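Putative XRE-family transcriptional regulator (Rhodococcus sp., PDB 2OFY) probably binds DNA through a helix-turn-helix domain and is likely to act as a regulator of transcription. Local coordinates at the interface of chains A and B. Residues are numbered along the deposited sequence; one frame, centred on the assembly and turned at random. Chains: chain A/B, Putative XRE-family transcriptional regulator.

The interface of chains A and B. Residues chain A 57, 61, 71, 75; chain B 57, 60-61, 71, 74-75, 78.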
# COMPACT_ATOMS: atom_id res chain seq x y z
N PHE A 57 -3.23 1.77 -0.28
CA PHE A 57 -2.03 1.84 0.58
C PHE A 57 -2.34 2.56 1.89
O PHE A 57 -1.97 2.08 2.99
CB PHE A 57 -0.93 2.66 -0.13
CG PHE A 57 0.29 2.83 0.73
CD1 PHE A 57 1.13 1.74 1.00
CD2 PHE A 57 0.58 4.08 1.31
CE1 PHE A 57 2.22 1.90 1.85
CE2 PHE A 57 1.69 4.23 2.15
CZ PHE A 57 2.49 3.14 2.42
N ALA A 61 -2.12 1.06 5.67
CA ALA A 61 -1.23 1.74 6.58
C ALA A 61 -1.95 2.15 7.86
O ALA A 61 -1.42 2.04 8.92
CB ALA A 61 -0.62 2.97 5.88
N LEU A 71 4.28 -2.63 8.45
CA LEU A 71 3.95 -2.89 7.03
C LEU A 71 5.02 -3.75 6.36
O LEU A 71 4.69 -4.50 5.45
CB LEU A 71 3.83 -1.58 6.28
CG LEU A 71 2.60 -0.73 6.67
CD1 LEU A 71 2.53 0.61 5.98
CD2 LEU A 71 1.31 -1.49 6.43
N ALA A 75 4.14 -7.03 4.30
CA ALA A 75 4.51 -7.19 2.88
C ALA A 75 5.38 -8.42 2.66
O ALA A 75 5.34 -9.01 1.59
CB ALA A 75 5.21 -5.95 2.38
N PHE B 57 -2.09 -0.48 -2.13
CA PHE B 57 -1.09 -1.01 -1.21
C PHE B 57 -0.05 -1.88 -1.90
O PHE B 57 1.17 -1.68 -1.66
CB PHE B 57 -1.80 -1.90 -0.11
CG PHE B 57 -0.81 -2.52 0.83
CD1 PHE B 57 -0.12 -1.67 1.75
CD2 PHE B 57 -0.51 -3.87 0.76
CE1 PHE B 57 0.89 -2.22 2.60
CE2 PHE B 57 0.44 -4.43 1.63
CZ PHE B 57 1.13 -3.58 2.53
N ILE B 60 2.51 0.06 -4.12
CA ILE B 60 3.55 0.76 -3.34
C ILE B 60 4.51 -0.26 -2.67
O ILE B 60 5.76 -0.11 -2.72
CB ILE B 60 2.88 1.65 -2.29
CG1 ILE B 60 1.99 2.69 -2.97
CG2 ILE B 60 3.98 2.39 -1.49
CD1 ILE B 60 2.65 3.51 -4.12
N ALA B 61 3.96 -1.35 -2.14
CA ALA B 61 4.75 -2.44 -1.53
C ALA B 61 5.75 -3.00 -2.53
O ALA B 61 6.96 -3.17 -2.19
CB ALA B 61 3.82 -3.56 -1.02
N LEU B 71 8.57 0.11 4.10
CA LEU B 71 7.19 0.62 3.99
C LEU B 71 6.74 1.45 5.20
O LEU B 71 5.98 2.44 5.07
CB LEU B 71 6.20 -0.52 3.78
CG LEU B 71 6.07 -1.01 2.37
CD1 LEU B 71 5.08 -2.19 2.43
CD2 LEU B 71 5.54 0.13 1.43
N VAL B 74 8.13 4.87 4.50
CA VAL B 74 7.25 5.44 3.47
C VAL B 74 5.95 6.01 4.08
O VAL B 74 5.64 7.20 3.89
CB VAL B 74 6.96 4.44 2.36
CG1 VAL B 74 5.91 4.99 1.38
CG2 VAL B 74 8.26 4.13 1.61
N ALA B 75 5.26 5.21 4.88
CA ALA B 75 3.99 5.62 5.47
C ALA B 75 4.13 6.88 6.34
O ALA B 75 3.29 7.81 6.29
CB ALA B 75 3.37 4.43 6.27
N VAL B 78 4.64 10.03 4.03
CA VAL B 78 3.43 10.40 3.31
C VAL B 78 2.48 11.15 4.26
O VAL B 78 1.92 12.19 3.88
CB VAL B 78 2.71 9.19 2.69
CG1 VAL B 78 3.53 8.58 1.60
CG2 VAL B 78 2.41 8.14 3.73
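A:Phe57 reaches across to chain B and packs among B:Ile60, B:Leu71, B:Val74 and B:Ala75. The protein is a helix-turn-helix regulator of the XRE family. This apolar patch joins two copies of it, between helix 57-66 and helix 71-75 of chain A and helices 57-67 and 71-80 of chain B. The pairing may be the natural dimer, but the structure alone does not show this.

The aromatic contacts centre on the A:Phe57 ring. Its CG lies anti to the backbone N (chi1 177°), which extends the ring toward chain B. B:Ile60 sits over the rim of one face, its methyl CG2 3.7 Å above the ring plane. The two side chains cross at about a right angle. Farther out on the ring, CE1 meets the methyl CD2 of B:Leu71 at 3.8 Å, and CZ meets CG1 of B:Val74 at 4.0 Å. An alanine in place of A:Phe57 would probably leave a gap beside B:Ile60, B:Leu71 and B:Val74 and strip the B:Ile60 methyl of its aromatic partner.

B:Phe57 has nearly the same torsions and repeats the leucine contact: its CE1 touches CD2 of A:Leu71 at 3.9 Å. The chain A ring loses more surface to the partner, 84 Å² against 34 Å², so the patch is lopsided. The two phenylalanines meet CD1 to CD1 at 3.7 Å, and their side chains cross obliquely.

Aliphatic groups make the rest of the contact. A:Leu71 and B:Leu71 meet at their CB atoms, 3.6 Å apart. Each then sends its CD1 methyl to the opposite alanine: B:Leu71 CD1 lies 3.8 Å from A:Ala75 CB, and A:Leu71 CD1 reaches B:Ala75 CB in the reciprocal contact.

The backbone N atoms of A:Phe57 and B:Phe57 also come close, but their N-H groups point elsewhere and form no hydrogen bond with each other.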